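Local coordinates for protein Wss1p (PDB 5XBN) that cleaves DNA-binding proteins as a DNA-dependent zinc metalloprotease, helping to repair toxic DNA-protein cross-links such as trapped topoisomerase 1, at residues 43-46 and 47-51; 137-140 and 141-145. All coordinates share one frame; numbering follows the deposited sequence.

Interaction 1: 43-46 and 47-51; sequences DALN and LIKEI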
ATOM      1  N   ASP A  43     -12.966  -9.567   3.241  1.00 26.24           N
ATOM      2  CA  ASP A  43     -11.691 -10.022   2.693  1.00 27.73           C
ATOM      3  C   ASP A  43     -10.804  -8.842   2.357  1.00 28.13           C
ATOM      4  O   ASP A  43      -9.604  -8.864   2.636  1.00 26.75           O
ATOM      5  CB  ASP A  43     -11.891 -10.867   1.435  1.00 30.59           C
ATOM      6  CG  ASP A  43     -12.356 -12.273   1.744  1.00 39.13           C
ATOM      7  OD1 ASP A  43     -12.361 -12.636   2.933  1.00 37.75           O
ATOM      8  OD2 ASP A  43     -12.697 -13.014   0.792  1.00 45.67           O
ATOM      9  N   ALA A  44     -11.407  -7.815   1.763  1.00 26.20           N
ATOM     10  CA  ALA A  44     -10.660  -6.642   1.319  1.00 21.98           C
ATOM     11  C   ALA A  44     -10.057  -5.924   2.515  1.00 22.99           C
ATOM     12  O   ALA A  44      -8.912  -5.453   2.456  1.00 24.78           O
ATOM     13  CB  ALA A  44     -11.559  -5.692   0.514  1.00 23.67           C
ATOM     14  N   LEU A  45     -10.825  -5.822   3.596  1.00 24.11           N
ATOM     15  CA  LEU A  45     -10.334  -5.156   4.797  1.00 23.88           C
ATOM     16  C   LEU A  45      -9.173  -5.922   5.438  1.00 25.03           C
ATOM     17  O   LEU A  45      -8.185  -5.319   5.882  1.00 23.28           O
ATOM     18  CB  LEU A  45     -11.473  -4.970   5.807  1.00 25.83           C
ATOM     19  CG  LEU A  45     -11.122  -4.154   7.049  1.00 24.97           C
ATOM     20  CD1 LEU A  45     -10.667  -2.747   6.656  1.00 24.89           C
ATOM     21  CD2 LEU A  45     -12.291  -4.098   8.034  1.00 31.29           C
ATOM     22  N   ASN A  46      -9.282  -7.247   5.483  1.00 24.81           N
ATOM     23  CA  ASN A  46      -8.186  -8.049   6.014  1.00 23.53           C
ATOM     24  C   ASN A  46      -6.933  -7.843   5.173  1.00 24.16           C
ATOM     25  O   ASN A  46      -5.827  -7.745   5.706  1.00 25.11           O
ATOM     26  CB  ASN A  46      -8.554  -9.541   6.059  1.00 27.82           C
ATOM     27  CG  ASN A  46      -7.378 -10.424   6.457  1.00 31.64           C
ATOM     28  OD1 ASN A  46      -6.710 -11.015   5.599  1.00 39.09           O
ATOM     29  ND2 ASN A  46      -7.115 -10.516   7.759  1.00 32.81           N
ATOM     30  N   LEU A  47      -7.125  -7.745   3.862  1.00 23.39           N
ATOM     31  CA  LEU A  47      -6.025  -7.600   2.919  1.00 23.06           C
ATOM     32  C   LEU A  47      -5.284  -6.278   3.121  1.00 22.22           C
ATOM     33  O   LEU A  47      -4.062  -6.264   3.227  1.00 21.11           O
ATOM     34  CB  LEU A  47      -6.547  -7.713   1.490  1.00 26.08           C
ATOM     35  CG  LEU A  47      -5.565  -7.600   0.327  1.00 28.19           C
ATOM     36  CD1 LEU A  47      -4.400  -8.567   0.497  1.00 32.15           C
ATOM     37  CD2 LEU A  47      -6.305  -7.873  -0.969  1.00 29.03           C
ATOM     38  N   ILE A  48      -6.012  -5.166   3.204  1.00 20.86           N
ATOM     39  CA  ILE A  48      -5.330  -3.877   3.338  1.00 20.71           C
ATOM     40  C   ILE A  48      -4.701  -3.754   4.734  1.00 22.70           C
ATOM     41  O   ILE A  48      -3.661  -3.117   4.900  1.00 19.59           O
ATOM     42  CB  ILE A  48      -6.290  -2.682   3.045  1.00 21.01           C
ATOM     43  CG1 ILE A  48      -5.479  -1.435   2.634  1.00 24.61           C
ATOM     44  CG2 ILE A  48      -7.185  -2.387   4.227  1.00 24.34           C
ATOM     45  CD1 ILE A  48      -6.331  -0.323   2.014  1.00 20.01           C
ATOM     46  N   LYS A  49      -5.288  -4.410   5.731  1.00 19.22           N
ATOM     47  CA  LYS A  49      -4.675  -4.409   7.057  1.00 19.23           C
ATOM     48  C   LYS A  49      -3.428  -5.263   7.081  1.00 18.50           C
ATOM     49  O   LYS A  49      -2.505  -4.979   7.834  1.00 19.13           O
ATOM     50  CB  LYS A  49      -5.659  -4.904   8.118  1.00 21.87           C
ATOM     51  CG  LYS A  49      -6.731  -3.870   8.419  1.00 21.30           C
ATOM     52  CD  LYS A  49      -7.603  -4.289   9.597  1.00 24.30           C
ATOM     53  CE  LYS A  49      -8.634  -3.198   9.883  1.00 27.63           C
ATOM     54  NZ  LYS A  49      -9.394  -3.419  11.157  1.00 29.40           N
ATOM     55  N   GLU A  50      -3.405  -6.318   6.267  1.00 17.62           N
ATOM     56  CA  GLU A  50      -2.209  -7.155   6.200  1.00 22.85           C
ATOM     57  C   GLU A  50      -1.096  -6.392   5.486  1.00 21.72           C
ATOM     58  O   GLU A  50       0.060  -6.485   5.872  1.00 19.66           O
ATOM     59  CB  GLU A  50      -2.498  -8.487   5.503  1.00 25.98           C
ATOM     60  CG  GLU A  50      -1.314  -9.466   5.474  1.00 31.18           C
ATOM     61  CD  GLU A  50      -0.858  -9.935   6.859  1.00 38.34           C
ATOM     62  OE1 GLU A  50      -1.635  -9.828   7.829  1.00 34.86           O
ATOM     63  OE2 GLU A  50       0.285 -10.431   6.975  1.00 41.87           O
ATOM     64  N   ILE A  51      -1.452  -5.636   4.449  1.00 16.66           N
ATOM     65  CA  ILE A  51      -0.471  -4.764   3.791  1.00 18.79           C
ATOM     66  C   ILE A  51       0.109  -3.781   4.806  1.00 17.16           C
ATOM     67  O   ILE A  51       1.329  -3.628   4.924  1.00 18.34           O
ATOM     68  CB  ILE A  51      -1.106  -3.973   2.621  1.00 18.19           C
ATOM     69  CG1 ILE A  51      -1.531  -4.904   1.486  1.00 24.70           C
ATOM     70  CG2 ILE A  51      -0.137  -2.884   2.102  1.00 22.75           C
ATOM     71  CD1 ILE A  51      -0.385  -5.407   0.648  1.00 29.92           C
TER

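Interaction 2: 137-140 and 141-145; sequences IGRQ and WVIEQ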
ATOM      1  N   ILE A 137      11.895  -1.751  -2.069  1.00 19.48           N
ATOM      2  CA  ILE A 137      11.494  -3.075  -2.539  1.00 22.16           C
ATOM      3  C   ILE A 137      12.478  -4.121  -2.042  1.00 27.00           C
ATOM      4  O   ILE A 137      12.074  -5.171  -1.543  1.00 23.06           O
ATOM      5  CB  ILE A 137      11.404  -3.118  -4.078  1.00 23.29           C
ATOM      6  CG1 ILE A 137      10.182  -2.322  -4.536  1.00 26.26           C
ATOM      7  CG2 ILE A 137      11.334  -4.570  -4.606  1.00 23.74           C
ATOM      8  CD1 ILE A 137      10.166  -2.043  -6.031  1.00 29.86           C
ATOM      9  N   GLY A 138      13.765  -3.819  -2.156  1.00 21.14           N
ATOM     10  CA  GLY A 138      14.798  -4.733  -1.694  1.00 25.18           C
ATOM     11  C   GLY A 138      14.717  -4.997  -0.203  1.00 27.10           C
ATOM     12  O   GLY A 138      14.772  -6.146   0.259  1.00 24.35           O
ATOM     13  N   ARG A 139      14.562  -3.924   0.557  1.00 21.91           N
ATOM     14  CA  ARG A 139      14.557  -4.021   2.003  1.00 19.55           C
ATOM     15  C   ARG A 139      13.293  -4.711   2.504  1.00 20.82           C
ATOM     16  O   ARG A 139      13.357  -5.505   3.443  1.00 20.79           O
ATOM     17  CB  ARG A 139      14.686  -2.630   2.610  1.00 20.73           C
ATOM     18  CG  ARG A 139      14.628  -2.598   4.103  1.00 22.20           C
ATOM     19  CD  ARG A 139      15.686  -3.472   4.726  1.00 22.84           C
ATOM     20  NE  ARG A 139      15.648  -3.324   6.170  1.00 24.75           N
ATOM     21  CZ  ARG A 139      16.168  -4.192   7.022  1.00 27.29           C
ATOM     22  NH1 ARG A 139      16.783  -5.279   6.570  1.00 27.62           N
ATOM     23  NH2 ARG A 139      16.063  -3.973   8.325  1.00 29.42           N
ATOM     24  N   GLN A 140      12.158  -4.430   1.868  1.00 18.26           N
ATOM     25  CA  GLN A 140      10.895  -5.020   2.312  1.00 17.28           C
ATOM     26  C   GLN A 140      10.960  -6.544   2.222  1.00 21.61           C
ATOM     27  O   GLN A 140      10.443  -7.250   3.093  1.00 20.81           O
ATOM     28  CB  GLN A 140       9.714  -4.491   1.498  1.00 20.48           C
ATOM     29  CG  GLN A 140       8.378  -5.141   1.870  1.00 20.87           C
ATOM     30  CD  GLN A 140       7.948  -4.857   3.309  1.00 21.36           C
ATOM     31  OE1 GLN A 140       8.412  -3.901   3.943  1.00 21.71           O
ATOM     32  NE2 GLN A 140       7.053  -5.694   3.830  1.00 20.96           N
ATOM     33  N   TRP A 141      11.600  -7.057   1.175  1.00 21.87           N
ATOM     34  CA  TRP A 141      11.728  -8.510   1.045  1.00 24.93           C
ATOM     35  C   TRP A 141      12.476  -9.105   2.221  1.00 24.56           C
ATOM     36  O   TRP A 141      12.054 -10.120   2.779  1.00 24.15           O
ATOM     37  CB  TRP A 141      12.454  -8.901  -0.244  1.00 26.09           C
ATOM     38  CG  TRP A 141      12.825 -10.378  -0.260  1.00 30.70           C
ATOM     39  CD1 TRP A 141      14.008 -10.937   0.139  1.00 30.99           C
ATOM     40  CD2 TRP A 141      11.991 -11.461  -0.673  1.00 30.17           C
ATOM     41  NE1 TRP A 141      13.962 -12.305  -0.010  1.00 33.32           N
ATOM     42  CE2 TRP A 141      12.738 -12.650  -0.512  1.00 30.99           C
ATOM     43  CE3 TRP A 141      10.694 -11.540  -1.180  1.00 30.71           C
ATOM     44  CZ2 TRP A 141      12.221 -13.904  -0.830  1.00 33.11           C
ATOM     45  CZ3 TRP A 141      10.180 -12.794  -1.499  1.00 35.86           C
ATOM     46  CH2 TRP A 141      10.947 -13.956  -1.325  1.00 34.81           C
ATOM     47  N   VAL A 142      13.600  -8.489   2.582  1.00 23.26           N
ATOM     48  CA  VAL A 142      14.431  -8.991   3.670  1.00 21.52           C
ATOM     49  C   VAL A 142      13.675  -8.928   4.982  1.00 22.07           C
ATOM     50  O   VAL A 142      13.760  -9.837   5.802  1.00 21.50           O
ATOM     51  CB  VAL A 142      15.753  -8.192   3.813  1.00 23.19           C
ATOM     52  CG1 VAL A 142      16.532  -8.639   5.048  1.00 27.35           C
ATOM     53  CG2 VAL A 142      16.604  -8.328   2.553  1.00 24.47           C
ATOM     54  N   ILE A 143      12.953  -7.830   5.190  1.00 18.75           N
ATOM     55  CA  ILE A 143      12.122  -7.701   6.384  1.00 18.55           C
ATOM     56  C   ILE A 143      11.117  -8.847   6.511  1.00 18.82           C
ATOM     57  O   ILE A 143      10.930  -9.405   7.589  1.00 20.66           O
ATOM     58  CB  ILE A 143      11.366  -6.357   6.382  1.00 18.33           C
ATOM     59  CG1 ILE A 143      12.351  -5.212   6.635  1.00 20.80           C
ATOM     60  CG2 ILE A 143      10.261  -6.365   7.421  1.00 18.02           C
ATOM     61  CD1 ILE A 143      11.770  -3.793   6.389  1.00 20.16           C
ATOM     62  N   GLU A 144      10.474  -9.190   5.406  1.00 20.65           N
ATOM     63  CA  GLU A 144       9.467 -10.251   5.415  1.00 21.07           C
ATOM     64  C   GLU A 144      10.123 -11.604   5.629  1.00 23.74           C
ATOM     65  O   GLU A 144       9.633 -12.427   6.402  1.00 23.58           O
ATOM     66  CB  GLU A 144       8.658 -10.250   4.123  1.00 23.39           C
ATOM     67  CG  GLU A 144       7.758  -9.018   3.970  1.00 21.36           C
ATOM     68  CD  GLU A 144       6.903  -9.075   2.710  1.00 31.22           C
ATOM     69  OE1 GLU A 144       6.760 -10.183   2.142  1.00 35.87           O
ATOM     70  OE2 GLU A 144       6.382  -8.019   2.275  1.00 27.88           O
ATOM     71  N   GLN A 145      11.243 -11.824   4.951  1.00 20.10           N
ATOM     72  CA  GLN A 145      11.960 -13.098   5.054  1.00 24.96           C
ATOM     73  C   GLN A 145      12.345 -13.394   6.497  1.00 29.24           C
ATOM     74  O   GLN A 145      12.293 -14.543   6.948  1.00 29.19           O
ATOM     75  CB  GLN A 145      13.204 -13.062   4.173  1.00 29.19           C
ATOM     76  CG  GLN A 145      13.512 -14.342   3.438  1.00 34.64           C
ATOM     77  CD  GLN A 145      14.851 -14.269   2.740  1.00 43.43           C
ATOM     78  OE1 GLN A 145      15.724 -13.486   3.128  1.00 49.60           O
ATOM     79  NE2 GLN A 145      15.020 -15.071   1.701  1.00 41.85           N
TER

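Interaction 1: 43-46 and 47-51
Leu45 and Lys49 meet through two different first torsions. The CG of Leu45 lies across from its own backbone N (chi1 -174°), which stands the isobutyl group outward from the helix, where the lysine stem, running back toward the N-terminal end, can reach it. Lys49 has CG across from its carbonyl carbon (chi1 -73°), so its chain starts back toward Leu45 and stays extended to the amine. This is an i to i+4 contact within the alpha-helix 41-54 of the WLM metalloprotease domain. The two side chains cross at a slant. The methylene CE of Lys49 rests beside the branch of Leu45, 3.8 Å from CD1, with CG nearly as close. The lysine thus uses its aliphatic stem here, and its NZ is carried on past the leucine.

Main-chain hydrogen bonds set this spacing. Lys49 N donates to Leu45 O at 3.0 Å, and Leu47 N, Ile48 N and Glu50 N donate in the same way to Asp43 O, Ala44 O and Asn46 O. The bond from Glu50 N to Asn46 O is 2.9 Å long but bent, with 140° at the hydrogen.

Ile48 is the buried member next to this pair. Its CG2 touches Leu45 CD1 at 4.3 Å, a light apolar contact. Leu45, Ile48 and Lys49 all reach Val32 of strand 29-33, so this side of the helix packs on an outer strand of the sheet. Ala44 is also buried, against Leu94 and Arg95 of strand 89-96. Asp43 and Asn46 are on the exposed side. The stem of Lys49 also lies close over the carbonyl oxygen that its own N grips: Lys49 CG is 3.3 Å from Leu45 O.

Interaction 2: 137-140 and 141-145
Gln140 and Glu144 join side chains one helical turn apart, near the end of helix 127-145. Gln140 NE2 donates to Glu144 OE2 at 2.9 Å, and the bond is nearly straight (169°). The acceptor lies almost in the amide plane and uses its anti lone pair, while the amide and carboxylate planes stand 72° apart. Gln140 bends at chi2 (63°), which turns its amide along the helix to the extended Glu144. The buried NE2 has a second acceptor, Lys54 O, so two bonds fix the rotation of the amide.

Packing is close on the next side too. Ile143 CG1 sits over one face of the Arg139 guanidinium, 3.8 Å from NE and offset toward its rim. Val142 CG1 approaches NH1 obliquely at 3.7 Å. The charged end of Arg139 continues to a salt bridge with Glu61.

Within this turn the side of Ile137, Gly138 and Trp141 is looser. These residues are largely exposed, the end of Ile137 leads away to Leu114, and the indole of Trp141 leads away from the preceding turn. The backbone bond from Trp141 N to Ile137 O is long and weak, at 3.3 Å. By contrast, Ile143 N holds Arg139 O at 2.9 Å.

Arg139 and Ile143 pack on Tyr57 of helix 56-62, Gln140 touches Leu58 there, and Ile137 and Gln140 reach Leu114 of helix 106-118.

How the interactions relate
Interactions 1 and 2 are turns of two different helices in one WLM domain. Their centres lie 19 Å apart. Their nearest atoms are about 6 Å apart, and they do not touch. Helix 106-118 links them, since Ile51 packs on Ile109 and Met110, and Ile137 on Leu114. This helix carries His115 and Glu116, the first two residues of the HExxH zinc motif. Zinc is bound by His115, His119 and His125, and Glu116 is the probable active-site residue. The Ile137 side chain is about 7 Å from that of His115 and about 12 Å from the zinc. The Ile48 side chain is about 11 Å from that of Glu116.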